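Local structure of peptidase, C14 family (Geobacter sulfurreducens PCA, 3BIJ) at residues G125-V130 with L270-F275. The protein is of unknown function but may act as a caspase-like cysteine endopeptidase. Residues are numbered along the deposited sequence; the frame is centred on the assembly and turned at random.
Sequences GVRVLV and LKQRPF
Arg127 and Gln272 illustrate how a guanidinium can seize a single amide oxygen: NE and NH2, the two nitrogens along one side of the group, both donate to Gln272 OE1. Arg127 NE lies 3.2 Å and Arg127 NH2 3.1 Å from Gln272 OE1. Both bonds are bent, with N-H...O angles of 137°. The oxygen sits at the guanidinium edge, a little out of its plane, while the amide plane stands 80° away from that of the guanidinium. Bends at chi2 (115°) and chi3 turn this edge of the arginine to face the glutamine, whose own chain runs extended beyond CG. The third nitrogen, NH1, makes a weak hydrogen bond to Gly74 O.

Strand 127-133 lies inside the parallel part of the caspase-like alpha/beta sheet, between strands 76-89 and 201-206, and the segment 270-275, which runs on from the last part of helix 267-271, passes over one face of it.

Apolar packing follows two residues along, on the same side of the strand. Leu129 CD2 reaches Phe275 CD1 at 4.1 Å, approaching the ring obliquely. Apart from this apolar pair, the same Leu129 CD2 methyl makes a van der Waals contact with the backbone oxygen Pro274 O at 3.6 Å. The Phe275 ring goes on to meet Trp231 edge-to-face and touches Phe131, while Tyr240 of helix 240-250 packs against Leu129.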
ATOM      1  N   GLY A 125       2.594 -43.247 -30.192  1.00 66.47           N
ATOM      2  CA  GLY A 125       2.616 -43.645 -28.797  1.00 61.50           C
ATOM      3  C   GLY A 125       3.727 -42.997 -27.997  1.00 56.82           C
ATOM      4  O   GLY A 125       4.172 -43.548 -26.991  1.00 65.83           O
ATOM      5  N   VAL A 126       4.186 -41.831 -28.429  1.00 48.97           N
ATOM      6  CA  VAL A 126       5.258 -41.150 -27.714  1.00 48.95           C
ATOM      7  C   VAL A 126       4.696 -40.084 -26.760  1.00 46.36           C
ATOM      8  O   VAL A 126       3.766 -39.359 -27.103  1.00 35.30           O
ATOM      9  CB  VAL A 126       6.302 -40.541 -28.729  1.00 46.26           C
ATOM     10  CG1 VAL A 126       5.584 -39.839 -29.851  1.00 53.32           C
ATOM     11  CG2 VAL A 126       7.239 -39.575 -28.018  1.00 43.48           C
ATOM     12  N   ARG A 127       5.245 -40.034 -25.547  1.00 48.44           N
ATOM     13  CA  ARG A 127       4.815 -39.069 -24.541  1.00 42.80           C
ATOM     14  C   ARG A 127       5.677 -37.823 -24.680  1.00 47.04           C
ATOM     15  O   ARG A 127       6.903 -37.923 -24.773  1.00 47.84           O
ATOM     16  CB  ARG A 127       4.974 -39.645 -23.129  1.00 35.46           C
ATOM     17  CG  ARG A 127       4.114 -40.866 -22.852  1.00 39.47           C
ATOM     18  CD  ARG A 127       4.969 -42.100 -22.608  1.00 44.19           C
ATOM     19  NE  ARG A 127       5.649 -42.021 -21.321  1.00 41.88           N
ATOM     20  CZ  ARG A 127       6.856 -42.518 -21.085  1.00 53.83           C
ATOM     21  NH1 ARG A 127       7.527 -43.137 -22.049  1.00 50.43           N
ATOM     22  NH2 ARG A 127       7.399 -42.384 -19.883  1.00 58.42           N
ATOM     23  N   VAL A 128       5.035 -36.658 -24.705  1.00 43.33           N
ATOM     24  CA  VAL A 128       5.743 -35.384 -24.831  1.00 41.43           C
ATOM     25  C   VAL A 128       5.467 -34.548 -23.585  1.00 44.13           C
ATOM     26  O   VAL A 128       4.345 -34.096 -23.373  1.00 49.49           O
ATOM     27  CB  VAL A 128       5.276 -34.596 -26.086  1.00 38.59           C
ATOM     28  CG1 VAL A 128       6.015 -33.280 -26.178  1.00 39.66           C
ATOM     29  CG2 VAL A 128       5.529 -35.420 -27.341  1.00 46.12           C
ATOM     30  N   LEU A 129       6.492 -34.356 -22.761  1.00 38.13           N
ATOM     31  CA  LEU A 129       6.364 -33.581 -21.532  1.00 35.99           C
ATOM     32  C   LEU A 129       7.023 -32.221 -21.712  1.00 38.33           C
ATOM     33  O   LEU A 129       8.224 -32.149 -21.951  1.00 41.45           O
ATOM     34  CB  LEU A 129       7.031 -34.329 -20.382  1.00 33.83           C
ATOM     35  CG  LEU A 129       6.990 -33.667 -19.011  1.00 40.54           C
ATOM     36  CD1 LEU A 129       5.564 -33.585 -18.517  1.00 32.18           C
ATOM     37  CD2 LEU A 129       7.856 -34.474 -18.059  1.00 28.26           C
ATOM     38  N   VAL A 130       6.247 -31.144 -21.590  1.00 43.34           N
ATOM     39  CA  VAL A 130       6.781 -29.787 -21.773  1.00 43.04           C
ATOM     40  C   VAL A 130       6.646 -28.881 -20.539  1.00 44.75           C
ATOM     41  O   VAL A 130       5.556 -28.728 -19.991  1.00 40.83           O
ATOM     42  CB  VAL A 130       6.068 -29.055 -22.954  1.00 35.63           C
ATOM     43  CG1 VAL A 130       6.690 -27.694 -23.160  1.00 26.74           C
ATOM     44  CG2 VAL A 130       6.146 -29.873 -24.229  1.00 30.36           C
ATOM     45  N   LEU A 270      -0.382 -39.676 -17.768  1.00 56.24           N
ATOM     46  CA  LEU A 270      -0.680 -38.695 -16.732  1.00 54.41           C
ATOM     47  C   LEU A 270      -0.703 -39.342 -15.345  1.00 57.65           C
ATOM     48  O   LEU A 270      -0.683 -38.652 -14.325  1.00 57.80           O
ATOM     49  CB  LEU A 270      -2.017 -38.008 -17.034  1.00 55.52           C
ATOM     50  CG  LEU A 270      -1.965 -36.701 -17.847  1.00 54.13           C
ATOM     51  CD1 LEU A 270      -1.058 -36.825 -19.062  1.00 48.22           C
ATOM     52  CD2 LEU A 270      -3.380 -36.344 -18.263  1.00 44.54           C
ATOM     53  N   LYS A 271      -0.717 -40.672 -15.321  1.00 55.08           N
ATOM     54  CA  LYS A 271      -0.739 -41.421 -14.073  1.00 52.43           C
ATOM     55  C   LYS A 271       0.661 -41.804 -13.604  1.00 52.20           C
ATOM     56  O   LYS A 271       0.845 -42.198 -12.454  1.00 45.30           O
ATOM     57  CB  LYS A 271      -1.590 -42.682 -14.234  1.00 61.94           C
ATOM     58  CG  LYS A 271      -2.765 -42.776 -13.260  1.00 74.24           C
ATOM     59  CD  LYS A 271      -3.762 -41.638 -13.458  1.00 86.84           C
ATOM     60  CE  LYS A 271      -3.844 -40.727 -12.226  1.00 94.52           C
ATOM     61  NZ  LYS A 271      -4.680 -39.496 -12.471  1.00 98.50           N
ATOM     62  N   GLN A 272       1.648 -41.686 -14.490  1.00 56.86           N
ATOM     63  CA  GLN A 272       3.030 -42.028 -14.151  1.00 52.55           C
ATOM     64  C   GLN A 272       3.643 -41.024 -13.180  1.00 45.87           C
ATOM     65  O   GLN A 272       3.026 -40.022 -12.832  1.00 45.15           O
ATOM     66  CB  GLN A 272       3.904 -42.060 -15.407  1.00 55.96           C
ATOM     67  CG  GLN A 272       3.412 -42.947 -16.529  1.00 56.12           C
ATOM     68  CD  GLN A 272       4.394 -43.001 -17.689  1.00 53.39           C
ATOM     69  OE1 GLN A 272       4.788 -41.972 -18.236  1.00 59.79           O
ATOM     70  NE2 GLN A 272       4.786 -44.207 -18.074  1.00 58.99           N
ATOM     71  N   ARG A 273       4.869 -41.301 -12.753  1.00 47.34           N
ATOM     72  CA  ARG A 273       5.587 -40.408 -11.856  1.00 49.54           C
ATOM     73  C   ARG A 273       6.127 -39.264 -12.723  1.00 53.44           C
ATOM     74  O   ARG A 273       6.637 -39.492 -13.818  1.00 59.03           O
ATOM     75  CB  ARG A 273       6.724 -41.160 -11.159  1.00 43.67           C
ATOM     76  CG  ARG A 273       7.091 -40.531  -9.816  1.00 49.87           C
ATOM     77  CD  ARG A 273       7.905 -41.383  -8.834  1.00 41.36           C
ATOM     78  NE  ARG A 273       9.291 -41.116  -8.978  1.00 59.40           N
ATOM     79  CZ  ARG A 273      10.258 -40.615  -8.222  1.00 54.98           C
ATOM     80  NH1 ARG A 273      10.204 -40.175  -6.969  1.00 63.74           N
ATOM     81  NH2 ARG A 273      11.390 -40.578  -8.876  1.00 64.77           N
ATOM     82  N   PRO A 274       6.031 -38.020 -12.236  1.00 57.61           N
ATOM     83  CA  PRO A 274       6.493 -36.834 -12.966  1.00 61.87           C
ATOM     84  C   PRO A 274       7.650 -36.916 -13.972  1.00 63.79           C
ATOM     85  O   PRO A 274       7.657 -36.149 -14.929  1.00 77.80           O
ATOM     86  CB  PRO A 274       6.745 -35.805 -11.854  1.00 56.28           C
ATOM     87  CG  PRO A 274       6.876 -36.628 -10.608  1.00 69.82           C
ATOM     88  CD  PRO A 274       5.830 -37.689 -10.818  1.00 61.63           C
ATOM     89  N   PHE A 275       8.627 -37.798 -13.808  1.00 41.35           N
ATOM     90  CA  PHE A 275       9.683 -37.810 -14.827  1.00 42.46           C
ATOM     91  C   PHE A 275      10.038 -39.183 -15.315  1.00 45.45           C
ATOM     92  O   PHE A 275      11.166 -39.441 -15.720  1.00 42.29           O
ATOM     93  CB  PHE A 275      10.928 -37.111 -14.309  1.00 37.40           C
ATOM     94  CG  PHE A 275      10.741 -35.640 -14.109  1.00 44.52           C
ATOM     95  CD1 PHE A 275      10.730 -34.769 -15.193  1.00 44.34           C
ATOM     96  CD2 PHE A 275      10.558 -35.121 -12.836  1.00 46.29           C
ATOM     97  CE1 PHE A 275      10.541 -33.402 -15.009  1.00 38.67           C
ATOM     98  CE2 PHE A 275      10.366 -33.759 -12.639  1.00 42.87           C
ATOM     99  CZ  PHE A 275      10.358 -32.899 -13.727  1.00 48.04           C
TER